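Local coordinates for protein aldehyde dehydrogenase (Burkholderia cenocepacia, PDB 4O6R) that probably oxidises aldehydes to carboxylic acids with NAD(P)+ as hydride acceptor, and holds AMP in its nucleotide pocket in this crystal, at residues Lys180-Glu183 / Ile184-Leu187; Trp156-Pro159 / Leu160-Thr163; Ala43-Thr46 / Ala47-Asp51. One frame throughout, in Å; residues are numbered along the deposited sequence. Where two conformers were deposited one is given.

All three contacts lie in the part of the fold that binds the nucleotide, and each describes a loop turning toward or into a helix. Contact 1 carries the residues that meet the AMP ribose. Contact 2, whose centre is about 9 Å from that of contact 1, packs directly against it: Thr185 OG1 lies 3.3 Å from Trp156 CA and 3.4 Å from Pro159 CG. Contact 2 does not touch AMP; its Trp156 NE1 stays 5.1 Å from AMP O3P. Contact 3 is more peripheral; its centre is about 14 Å from that of contact 1, and their nearest atoms, about 6 Å apart, do not touch.

Contact 1: residues Lys180-Glu183 / Ile184-Leu187; sequences KPSE and ITPL. With AMP (adenosine monophosphate), chain E.
The turn from Ser182 to Thr185 follows strand 176-180 of the nucleotide-binding sheet and leads into helix 187-199. Thr185 N donates to Ser182 O over 3.2 Å. A second bond uses the serine side chain: with its hydroxyl anti to the backbone N (chi1 178°), Ser182 OG accepts from Ile184 N at 3.0 Å, and this side-chain link to the residue two further on defines an ST turn. The same oxygen also rests against Ile184 CB. Pro186 then closes over the turn, its CD 3.4 Å from Glu183 O; having no N-H, it can add no bond to Ser182 O, although its nitrogen lies near.

On the ligand side, Lys180 is bent at its three outer torsions, which curls the ammonium back over the chain that follows it. There Lys180 NZ donates to Pro181 O at 2.8 Å, 45° out of the carbonyl plane, and to Gly211 O. Lys180 NZ also gives a hydrogen bond to AMP O2' (3.0 Å) and a weak one to AMP O3'. Glu183 arrives from the turn, its chain folded at chi2 (-77°) so that OE1 forms a 3.2 Å salt bridge with Lys180 NZ; as a hydrogen bond the same pair is weak. Glu183 OE1 also accepts a weak bond from AMP O2' at 3.3 Å. AMP O2', Lys180 NZ and Glu183 OE1 thus form a compact triangle, in which the 2'-hydroxyl accepts from the ammonium and gives a weak bond to the carboxylate, and the ammonium would be expected to favour the charged form of Glu183. A lysine and a glutamate that meet the adenosine ribose from the loop after a parallel strand are characteristic of the Rossmann-type cofactor site in NAD-linked aldehyde dehydrogenases.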
loop_
_atom_site.group_PDB
_atom_site.type_symbol
_atom_site.label_atom_id
_atom_site.label_comp_id
_atom_site.label_asym_id
_atom_site.label_seq_id
_atom_site.Cartn_x
_atom_site.Cartn_y
_atom_site.Cartn_z
ATOM N N LYS A 180 -31.863 -3.608 -0.653
ATOM C CA LYS A 180 -33.048 -4.341 -1.111
ATOM C C LYS A 180 -32.738 -5.839 -1.160
ATOM O O LYS A 180 -32.157 -6.330 -2.143
ATOM C CB LYS A 180 -33.554 -3.858 -2.483
ATOM C CG LYS A 180 -34.955 -4.475 -2.793
ATOM C CD LYS A 180 -35.203 -4.894 -4.227
ATOM C CE LYS A 180 -34.840 -6.320 -4.550
ATOM N NZ LYS A 180 -35.695 -7.365 -3.937
ATOM N N PRO A 181 -33.098 -6.575 -0.097
ATOM C CA PRO A 181 -32.831 -8.016 -0.122
ATOM C C PRO A 181 -33.878 -8.704 -0.968
ATOM O O PRO A 181 -34.902 -8.081 -1.334
ATOM C CB PRO A 181 -32.965 -8.414 1.350
ATOM C CG PRO A 181 -34.037 -7.507 1.857
ATOM C CD PRO A 181 -33.830 -6.186 1.128
ATOM N N SER A 182 -33.661 -9.970 -1.268
ATOM C CA SER A 182 -34.640 -10.706 -2.037
ATOM C C SER A 182 -35.920 -10.836 -1.269
ATOM O O SER A 182 -35.921 -11.197 -0.073
ATOM C CB SER A 182 -34.157 -12.123 -2.337
ATOM O OG SER A 182 -35.173 -12.788 -3.031
ATOM N N GLU A 183 -37.026 -10.573 -1.961
ATOM C CA GLU A 183 -38.351 -10.730 -1.371
ATOM C C GLU A 183 -38.700 -12.200 -1.174
ATOM O O GLU A 183 -39.621 -12.504 -0.441
ATOM C CB GLU A 183 -39.429 -10.014 -2.210
ATOM C CG GLU A 183 -39.768 -10.646 -3.545
ATOM C CD GLU A 183 -38.765 -10.406 -4.658
ATOM O OE1 GLU A 183 -37.667 -9.813 -4.457
ATOM O OE2 GLU A 183 -39.129 -10.816 -5.781
ATOM N N ILE A 184 -37.951 -13.093 -1.833
ATOM C CA ILE A 184 -38.109 -14.547 -1.649
ATOM C C ILE A 184 -37.589 -14.996 -0.277
ATOM O O ILE A 184 -38.131 -15.956 0.299
ATOM C CB ILE A 184 -37.357 -15.364 -2.750
ATOM C CG1 ILE A 184 -37.732 -14.900 -4.164
ATOM C CG2 ILE A 184 -37.638 -16.857 -2.609
ATOM C CD1 ILE A 184 -39.204 -14.746 -4.378
ATOM N N THR A 185 -36.525 -14.346 0.216
ATOM C CA THR A 185 -35.856 -14.761 1.450
ATOM C C THR A 185 -35.435 -13.541 2.268
ATOM O O THR A 185 -34.239 -13.284 2.429
ATOM C CB THR A 185 -34.569 -15.564 1.139
ATOM O OG1 THR A 185 -33.678 -14.765 0.332
ATOM C CG2 THR A 185 -34.894 -16.835 0.426
ATOM N N PRO A 186 -36.405 -12.740 2.741
ATOM C CA PRO A 186 -36.029 -11.450 3.344
ATOM C C PRO A 186 -35.811 -11.512 4.854
ATOM O O PRO A 186 -35.424 -10.527 5.465
ATOM C CB PRO A 186 -37.261 -10.590 3.076
ATOM C CG PRO A 186 -38.388 -11.566 3.168
ATOM C CD PRO A 186 -37.851 -12.799 2.462
ATOM N N LEU A 187 -36.117 -12.637 5.466
ATOM C CA LEU A 187 -36.349 -12.616 6.913
ATOM C C LEU A 187 -35.079 -12.411 7.766
ATOM O O LEU A 187 -35.084 -11.626 8.728
ATOM C CB LEU A 187 -37.110 -13.857 7.333
ATOM C CG LEU A 187 -38.511 -13.970 6.718
ATOM C CD1 LEU A 187 -39.161 -15.267 7.113
ATOM C CD2 LEU A 187 -39.389 -12.798 7.137
HETATM P P AMP E . -32.294 -11.415 -10.649
HETATM O O1P AMP E . -30.880 -11.381 -11.120
HETATM O O2P AMP E . -33.232 -10.600 -11.566
HETATM O O3P AMP E . -32.761 -12.832 -10.272
HETATM O "O5'" AMP E . -32.395 -10.631 -9.199
HETATM C "C5'" AMP E . -31.464 -10.556 -8.085
HETATM C "C4'" AMP E . -31.934 -9.376 -7.181
HETATM O "O4'" AMP E . -32.233 -8.247 -8.027
HETATM C "C3'" AMP E . -33.209 -9.577 -6.351
HETATM O "O3'" AMP E . -33.178 -8.970 -5.020
HETATM C "C2'" AMP E . -34.292 -8.971 -7.260
HETATM O "O2'" AMP E . -35.536 -8.596 -6.626
HETATM C "C1'" AMP E . -33.579 -7.788 -7.909
HETATM N N9 AMP E . -34.140 -7.321 -9.223
HETATM C C8 AMP E . -34.910 -8.019 -10.111
HETATM N N7 AMP E . -35.256 -7.233 -11.182
HETATM C C5 AMP E . -34.698 -6.002 -11.010
HETATM C C6 AMP E . -34.630 -4.702 -11.743
HETATM N N6 AMP E . -35.246 -4.518 -12.918
HETATM N N1 AMP E . -33.935 -3.671 -11.229
HETATM C C2 AMP E . -33.309 -3.815 -10.051
HETATM N N3 AMP E . -33.334 -4.953 -9.322
HETATM C C4 AMP E . -33.981 -6.069 -9.719
#

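Contact 2: residues Trp156-Pro159 / Leu160-Thr163; sequences WNFP and LMFT
Phe158 occupies the N-cap of helix 159-172, and its O accepts from Phe162 N at 2.9 Å, while the next bond in the series, Thr163 N to Pro159 O, is weak at 3.3 Å. Within the first turn Thr163 OG1 also donates to Leu160 O over 2.7 Å, in the carbonyl plane. Side chains then fold back across the cap. The Phe162 ring reaches back to the incoming loop because its CG points beside the backbone N (chi1 -72°), and Phe158 CB stands over the centre of one of its faces, 4.0 Å from the centroid and 13° off the normal, a clear CH-pi contact. At the edge of the same ring, in its plane, is Asn157 OD1, 3.3 Å from Phe162 CE2; the amide plane is turned 59° from the ring. This oxygen is buried with no polar partner in the model, whereas ND2 of the amide is held by Gln287 O.

The loop links strand 138-153 to the helix, which in turn leads to the parallel strand 176-180, making a beta-alpha-beta crossover of the Rossmann-like domain. Its Trp-Asn-Phe-Pro sequence is a family motif, whose asparagine helps form the oxyanion hole in related aldehyde dehydrogenases.

Beyond the cap, Phe158 and Met161 lie side by side and point the same way. Met161 CE is over one face of the Phe158 ring, offset toward the rim, 3.7 Å from Phe158 CG, and SD meets the ring obliquely as a Met-aromatic contact. Met161 was modelled in two conformers, so this Met-aromatic contact belongs to one of them and is less certain than the rest. Around the helix start, Leu160 and Thr163 face helix 187-199, and Leu160 N finds an acceptor in Glu94 OE2 of helix 87-98.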
loop_
_atom_site.group_PDB
_atom_site.type_symbol
_atom_site.label_atom_id
_atom_site.label_comp_id
_atom_site.label_asym_id
_atom_site.label_seq_id
_atom_site.Cartn_x
_atom_site.Cartn_y
_atom_site.Cartn_z
ATOM N N TRP A 156 -31.315 -14.328 -3.404
ATOM C CA TRP A 156 -31.885 -15.176 -2.367
ATOM C C TRP A 156 -31.030 -16.373 -1.974
ATOM O O TRP A 156 -31.475 -17.160 -1.142
ATOM C CB TRP A 156 -33.254 -15.676 -2.829
ATOM C CG TRP A 156 -33.270 -16.133 -4.266
ATOM C CD1 TRP A 156 -33.701 -15.419 -5.337
ATOM C CD2 TRP A 156 -32.789 -17.388 -4.776
ATOM N NE1 TRP A 156 -33.543 -16.161 -6.486
ATOM C CE2 TRP A 156 -32.974 -17.368 -6.167
ATOM C CE3 TRP A 156 -32.220 -18.528 -4.186
ATOM C CZ2 TRP A 156 -32.659 -18.473 -6.990
ATOM C CZ3 TRP A 156 -31.892 -19.627 -5.002
ATOM C CH2 TRP A 156 -32.122 -19.587 -6.389
ATOM N N ASN A 157 -29.824 -16.533 -2.547
ATOM C CA ASN A 157 -29.090 -17.784 -2.310
ATOM C C ASN A 157 -28.253 -17.826 -1.017
ATOM O O ASN A 157 -28.157 -18.884 -0.392
ATOM C CB ASN A 157 -28.270 -18.200 -3.524
ATOM C CG ASN A 157 -27.279 -17.165 -3.946
ATOM O OD1 ASN A 157 -27.615 -16.000 -4.066
ATOM N ND2 ASN A 157 -26.063 -17.584 -4.210
ATOM N N PHE A 158 -27.718 -16.679 -0.587
ATOM C CA PHE A 158 -26.992 -16.565 0.680
ATOM C C PHE A 158 -27.418 -15.258 1.330
ATOM O O PHE A 158 -26.613 -14.362 1.526
ATOM C CB PHE A 158 -25.478 -16.556 0.450
ATOM C CG PHE A 158 -24.885 -17.886 0.027
ATOM C CD1 PHE A 158 -24.820 -18.945 0.922
ATOM C CD2 PHE A 158 -24.316 -18.044 -1.227
ATOM C CE1 PHE A 158 -24.230 -20.145 0.572
ATOM C CE2 PHE A 158 -23.707 -19.239 -1.592
ATOM C CZ PHE A 158 -23.665 -20.295 -0.698
ATOM N N PRO A 159 -28.712 -15.121 1.648
ATOM C CA PRO A 159 -29.172 -13.807 2.079
ATOM C C PRO A 159 -28.514 -13.305 3.346
ATOM O O PRO A 159 -28.179 -12.119 3.417
ATOM C CB PRO A 159 -30.681 -13.969 2.264
ATOM C CG PRO A 159 -30.961 -15.421 2.191
ATOM C CD PRO A 159 -29.805 -16.098 1.525
ATOM N N LEU A 160 -28.329 -14.170 4.328
ATOM C CA LEU A 160 -27.689 -13.729 5.568
ATOM C C LEU A 160 -26.249 -13.315 5.289
ATOM O O LEU A 160 -25.820 -12.220 5.650
ATOM C CB LEU A 160 -27.732 -14.833 6.621
ATOM C CG LEU A 160 -27.110 -14.545 7.984
ATOM C CD1 LEU A 160 -27.766 -13.330 8.626
ATOM C CD2 LEU A 160 -27.223 -15.762 8.886
ATOM N N MET A 161 -25.502 -14.161 4.599
ATOM C CA MET A 161 -24.093 -13.862 4.323
ATOM C C MET A 161 -23.946 -12.574 3.513
ATOM O O MET A 161 -23.029 -11.788 3.755
ATOM C CB MET A 161 -23.442 -15.033 3.600
ATOM C CG MET A 161 -21.979 -15.258 3.919
ATOM S SD MET A 161 -21.464 -16.819 3.154
ATOM C CE MET A 161 -21.752 -16.406 1.411
ATOM N N PHE A 162 -24.854 -12.358 2.568
ATOM C CA PHE A 162 -24.796 -11.154 1.737
ATOM C C PHE A 162 -24.975 -9.877 2.520
ATOM O O PHE A 162 -24.448 -8.849 2.095
ATOM C CB PHE A 162 -25.826 -11.180 0.598
ATOM C CG PHE A 162 -25.495 -12.144 -0.500
ATOM C CD1 PHE A 162 -24.201 -12.401 -0.851
ATOM C CD2 PHE A 162 -26.504 -12.766 -1.191
ATOM C CE1 PHE A 162 -23.910 -13.304 -1.856
ATOM C CE2 PHE A 162 -26.227 -13.633 -2.204
ATOM C CZ PHE A 162 -24.933 -13.905 -2.549
ATOM N N THR A 163 -25.701 -9.907 3.645
ATOM C CA THR A 163 -25.783 -8.700 4.490
ATOM C C THR A 163 -24.401 -8.214 4.866
ATOM O O THR A 163 -24.121 -7.009 4.825
ATOM C CB THR A 163 -26.628 -8.860 5.786
ATOM O OG1 THR A 163 -26.021 -9.770 6.711
ATOM C CG2 THR A 163 -28.038 -9.335 5.454
#

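Contact 3: residues Ala43-Thr46 / Ala47-Asp51; sequences AAAT and AADVD
Thr46 O is gripped by two backbone donors of the helix it starts: Asp49 N at 2.9 Å and Val50 N at 3.1 Å. They come from different directions, Val50 N nearly in line with the carbonyl and Asp49 N from 51° above its plane. The chain is tied in the reverse sense as well. Asp49, with CG beside its own backbone N (chi1 -61°), folds back so that OD2 accepts from Thr46 N at 3.0 Å; the angle at hydrogen is 173°, and the oxygen uses its anti lone pair. This is one half of a capping box, the N3 carboxylate bonding the N-cap amide. The other half is missing, for the hydroxyl of Thr46 makes no direct capping bond. Water fills in: one molecule joins Thr46 OG1 to Asp49 OD2, donating to the carboxylate over 2.6 Å, and another joins OG1 to Ala48 N, accepting from that amide at 3.0 Å. The second carboxylate oxygen, OD1, is held by Val23 N, which fixes the rotation of the group.

Ala45 CB packs on Asp49 CB, 3.9 Å away, and both side chains also touch Leu13 of strand 13-15. With strand 37-43 leading in, helix 47-66 starts here, lying against helix 213-222 through Val50 on Ala216 and Arg219.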
loop_
_atom_site.group_PDB
_atom_site.type_symbol
_atom_site.label_atom_id
_atom_site.label_comp_id
_atom_site.label_asym_id
_atom_site.label_seq_id
_atom_site.Cartn_x
_atom_site.Cartn_y
_atom_site.Cartn_z
ATOM N N ALA A 43 -43.909 -6.649 4.578
ATOM C CA ALA A 43 -44.187 -5.405 3.899
ATOM C C ALA A 43 -43.461 -5.356 2.534
ATOM O O ALA A 43 -42.314 -5.801 2.412
ATOM C CB ALA A 43 -43.813 -4.236 4.787
ATOM N N ALA A 44 -44.161 -4.873 1.503
ATOM C CA ALA A 44 -43.644 -4.836 0.122
ATOM C C ALA A 44 -43.285 -3.410 -0.303
ATOM O O ALA A 44 -44.163 -2.603 -0.662
ATOM C CB ALA A 44 -44.677 -5.417 -0.826
ATOM N N ALA A 45 -41.999 -3.092 -0.275
ATOM C CA ALA A 45 -41.542 -1.750 -0.643
ATOM C C ALA A 45 -41.776 -1.467 -2.112
ATOM O O ALA A 45 -41.521 -2.322 -2.975
ATOM C CB ALA A 45 -40.064 -1.579 -0.307
ATOM N N THR A 46 -42.235 -0.253 -2.393
ATOM C CA THR A 46 -42.319 0.277 -3.755
ATOM C C THR A 46 -41.484 1.547 -3.805
ATOM O O THR A 46 -40.771 1.866 -2.844
ATOM C CB THR A 46 -43.771 0.579 -4.146
ATOM O OG1 THR A 46 -44.312 1.639 -3.303
ATOM C CG2 THR A 46 -44.589 -0.659 -4.026
ATOM N N ALA A 47 -41.566 2.269 -4.914
ATOM C CA ALA A 47 -40.723 3.442 -5.142
ATOM C C ALA A 47 -40.814 4.479 -4.031
ATOM O O ALA A 47 -39.802 5.016 -3.597
ATOM C CB ALA A 47 -41.083 4.071 -6.475
ATOM N N ALA A 48 -42.020 4.740 -3.543
ATOM C CA ALA A 48 -42.194 5.719 -2.465
ATOM C C ALA A 48 -41.424 5.324 -1.203
ATOM O O ALA A 48 -40.936 6.184 -0.470
ATOM C CB ALA A 48 -43.670 5.903 -2.155
ATOM N N ASP A 49 -41.301 4.028 -0.950
ATOM C CA ASP A 49 -40.582 3.553 0.230
ATOM C C ASP A 49 -39.086 3.654 0.024
ATOM O O ASP A 49 -38.348 4.040 0.922
ATOM C CB ASP A 49 -40.942 2.105 0.525
ATOM C CG ASP A 49 -42.428 1.926 0.816
ATOM O OD1 ASP A 49 -42.902 2.445 1.863
ATOM O OD2 ASP A 49 -43.109 1.289 -0.021
ATOM N N VAL A 50 -38.641 3.316 -1.175
ATOM C CA VAL A 50 -37.252 3.562 -1.528
ATOM C C VAL A 50 -36.902 5.042 -1.350
ATOM O O VAL A 50 -35.842 5.373 -0.809
ATOM C CB VAL A 50 -36.936 3.102 -2.959
ATOM C CG1 VAL A 50 -35.543 3.544 -3.362
ATOM C CG2 VAL A 50 -37.068 1.594 -3.038
ATOM N N ASP A 51 -37.794 5.931 -1.770
ATOM C CA ASP A 51 -37.567 7.366 -1.543
ATOM C C ASP A 51 -37.399 7.726 -0.063
ATOM O O ASP A 51 -36.487 8.431 0.299
ATOM C CB ASP A 51 -38.678 8.214 -2.180
ATOM C CG ASP A 51 -38.641 8.181 -3.705
ATOM O OD1 ASP A 51 -37.642 7.694 -4.251
ATOM O OD2 ASP A 51 -39.625 8.609 -4.363
HETATM O O HOH W 1 -45.586 1.032 -0.829
HETATM O O HOH W 2 -44.622 3.797 -4.618
#